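Local coordinates for protein probable tautomerase ywhB (Bacillus subtilis, PDB 2OP8) that is a probable tautomerase of the MIF clan, a small beta-alpha-beta subunit that assembles with five copies of itself, at residues K6-R11 with E43-D48. Residues are numbered along the deposited sequence; the frame is centred on the assembly and turned at random.
Sequences KMLEGR and EEMRKD
The two parallel strands of the beta-alpha-beta unit, 2-8 and 39-45, meet here at their C-terminal ends, where Met-7, opposite Glu-44, hydrogen-bonds to the residues before and after it, Glu-43 and Met-45. Met-7 N donates to Glu-43 O at 2.9 Å. Met-45 N then donates to Met-7 O at 2.8 Å. Glu-9 N closes the ladder on Met-45 O, 3.0 Å away. Helix 13-31 makes the crossover between the strands, as in other members of the tautomerase family.

Lys-6, Leu-8, Glu-43 and Met-45 share one face of the sheet. The bend at chi4 of Lys-6 (60°) turns NZ back to Glu-43 OE1, forming a 2.7 Å salt bridge. The ammonium reaches this oxygen on its anti side, somewhat out of the carboxylate plane. Met-45 crosses the Lys-6 chain at about a right angle, and its CG lies 3.9 Å from Lys-6 CG. Its chain bends at chi3, and CE comes to rest over the Met-7 backbone. Phe-41 of a third subunit also packs on Lys-6 and Met-45.

On the other face, Glu-44 OE1 accepts from two waters and forms a salt bridge with Lys-16; one water also donates to Leu-8 O, the other accepts from Gly-10 N. Further along, Glu-9 and Arg-46 run side by side, pointing the same way; Arg-46 CG lies against the Glu-9 carboxylate, but the charged atoms do not meet. Arg-46 grips Asp-48 side-on through NE and NH1, with NH1 2.8 Å from Asp-48 OD2.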
loop_
_atom_site.group_PDB
_atom_site.type_symbol
_atom_site.label_atom_id
_atom_site.label_comp_id
_atom_site.label_asym_id
_atom_site.label_seq_id
_atom_site.Cartn_x
_atom_site.Cartn_y
_atom_site.Cartn_z
ATOM N N LYS A 6 0.433 9.665 4.368
ATOM C CA LYS A 6 -0.644 9.974 3.432
ATOM C C LYS A 6 -1.444 11.159 3.991
ATOM O O LYS A 6 -2.064 11.056 5.049
ATOM C CB LYS A 6 -1.541 8.745 3.283
ATOM C CG LYS A 6 -2.206 8.582 1.933
ATOM C CD LYS A 6 -2.960 7.253 1.879
ATOM C CE LYS A 6 -3.399 6.911 0.468
ATOM N NZ LYS A 6 -2.232 6.796 -0.460
ATOM N N MET A 7 -1.414 12.291 3.295
ATOM C CA MET A 7 -2.143 13.474 3.746
ATOM C C MET A 7 -2.667 14.282 2.571
ATOM O O MET A 7 -2.190 14.146 1.452
ATOM C CB MET A 7 -1.235 14.364 4.589
ATOM C CG MET A 7 -0.019 14.867 3.836
ATOM S SD MET A 7 1.008 15.915 4.868
ATOM C CE MET A 7 2.257 16.429 3.736
ATOM N N LEU A 8 -3.636 15.144 2.848
ATOM C CA LEU A 8 -4.251 15.993 1.833
ATOM C C LEU A 8 -3.314 17.043 1.238
ATOM O O LEU A 8 -2.381 17.502 1.898
ATOM C CB LEU A 8 -5.467 16.714 2.428
ATOM C CG LEU A 8 -6.695 15.880 2.805
ATOM C CD1 LEU A 8 -7.605 16.713 3.688
ATOM C CD2 LEU A 8 -7.441 15.432 1.550
ATOM N N GLU A 9 -3.573 17.419 -0.013
ATOM C CA GLU A 9 -2.791 18.459 -0.680
ATOM C C GLU A 9 -3.031 19.734 0.120
ATOM O O GLU A 9 -4.063 19.863 0.781
ATOM C CB GLU A 9 -3.292 18.689 -2.108
ATOM C CG GLU A 9 -3.268 17.459 -2.986
ATOM C CD GLU A 9 -3.941 17.693 -4.325
ATOM O OE1 GLU A 9 -5.094 18.184 -4.328
ATOM O OE2 GLU A 9 -3.321 17.378 -5.366
ATOM N N GLY A 10 -2.091 20.669 0.073
ATOM C CA GLY A 10 -2.292 21.910 0.800
ATOM C C GLY A 10 -1.243 22.227 1.839
ATOM O O GLY A 10 -1.452 23.074 2.708
ATOM N N ARG A 11 -0.113 21.541 1.764
ATOM C CA ARG A 11 0.955 21.791 2.703
ATOM C C ARG A 11 2.107 22.412 1.939
ATOM O O ARG A 11 2.322 22.105 0.766
ATOM C CB ARG A 11 1.398 20.493 3.382
ATOM C CG ARG A 11 0.738 20.221 4.734
ATOM C CD ARG A 11 -0.654 19.609 4.620
ATOM N NE ARG A 11 -1.246 19.382 5.941
ATOM C CZ ARG A 11 -2.253 18.542 6.189
ATOM N NH1 ARG A 11 -2.794 17.831 5.204
ATOM N NH2 ARG A 11 -2.726 18.411 7.426
ATOM N N GLU A 43 2.622 10.913 0.442
ATOM C CA GLU A 43 1.564 10.674 -0.530
ATOM C C GLU A 43 0.443 11.663 -0.278
ATOM O O GLU A 43 -0.165 11.671 0.795
ATOM C CB GLU A 43 1.049 9.246 -0.409
ATOM C CG GLU A 43 1.866 8.260 -1.206
ATOM C CD GLU A 43 1.532 6.830 -0.866
ATOM O OE1 GLU A 43 0.424 6.584 -0.340
ATOM O OE2 GLU A 43 2.378 5.949 -1.131
ATOM N N GLU A 44 0.180 12.510 -1.265
ATOM C CA GLU A 44 -0.863 13.511 -1.126
ATOM C C GLU A 44 -2.170 13.053 -1.710
ATOM O O GLU A 44 -2.198 12.456 -2.779
ATOM C CB GLU A 44 -0.430 14.801 -1.794
ATOM C CG GLU A 44 0.664 15.509 -1.042
ATOM C CD GLU A 44 1.060 16.792 -1.715
ATOM O OE1 GLU A 44 1.120 17.834 -1.036
ATOM O OE2 GLU A 44 1.312 16.749 -2.934
ATOM N N MET A 45 -3.256 13.339 -0.999
ATOM C CA MET A 45 -4.584 12.955 -1.440
ATOM C C MET A 45 -5.355 14.162 -1.937
ATOM O O MET A 45 -5.161 15.276 -1.450
ATOM C CB MET A 45 -5.368 12.338 -0.289
ATOM C CG MET A 45 -4.720 11.136 0.364
ATOM S SD MET A 45 -5.735 10.555 1.758
ATOM C CE MET A 45 -5.342 11.776 3.022
ATOM N N ARG A 46 -6.239 13.927 -2.902
ATOM C CA ARG A 46 -7.101 14.967 -3.453
ATOM C C ARG A 46 -8.434 14.853 -2.705
ATOM O O ARG A 46 -8.932 13.744 -2.496
ATOM C CB ARG A 46 -7.317 14.729 -4.947
ATOM C CG ARG A 46 -6.078 14.984 -5.785
ATOM C CD ARG A 46 -6.263 14.552 -7.231
ATOM N NE ARG A 46 -7.547 14.985 -7.772
ATOM C CZ ARG A 46 -7.867 14.943 -9.060
ATOM N NH1 ARG A 46 -9.063 15.352 -9.461
ATOM N NH2 ARG A 46 -6.985 14.511 -9.951
ATOM N N LYS A 47 -9.006 15.986 -2.301
ATOM C CA LYS A 47 -10.273 15.974 -1.563
ATOM C C LYS A 47 -11.377 15.199 -2.269
ATOM O O LYS A 47 -12.287 14.683 -1.622
ATOM C CB LYS A 47 -10.750 17.401 -1.282
ATOM C CG LYS A 47 -9.879 18.136 -0.283
ATOM C CD LYS A 47 -10.280 19.600 -0.133
ATOM C CE LYS A 47 -11.672 19.750 0.447
ATOM N NZ LYS A 47 -12.046 21.183 0.627
ATOM N N ASP A 48 -11.294 15.109 -3.593
ATOM C CA ASP A 48 -12.301 14.379 -4.358
ATOM C C ASP A 48 -11.951 12.901 -4.491
ATOM O O ASP A 48 -12.619 12.158 -5.209
ATOM C CB ASP A 48 -12.479 15.000 -5.746
ATOM C CG ASP A 48 -11.180 15.071 -6.525
ATOM O OD1 ASP A 48 -10.119 14.731 -5.958
ATOM O OD2 ASP A 48 -11.221 15.476 -7.705
HETATM O O HOH W 1 0.052 18.317 1.416
HETATM O O HOH W 2 -7.294 18.342 -2.570
HETATM O O HOH W 3 0.073 20.654 -1.422
#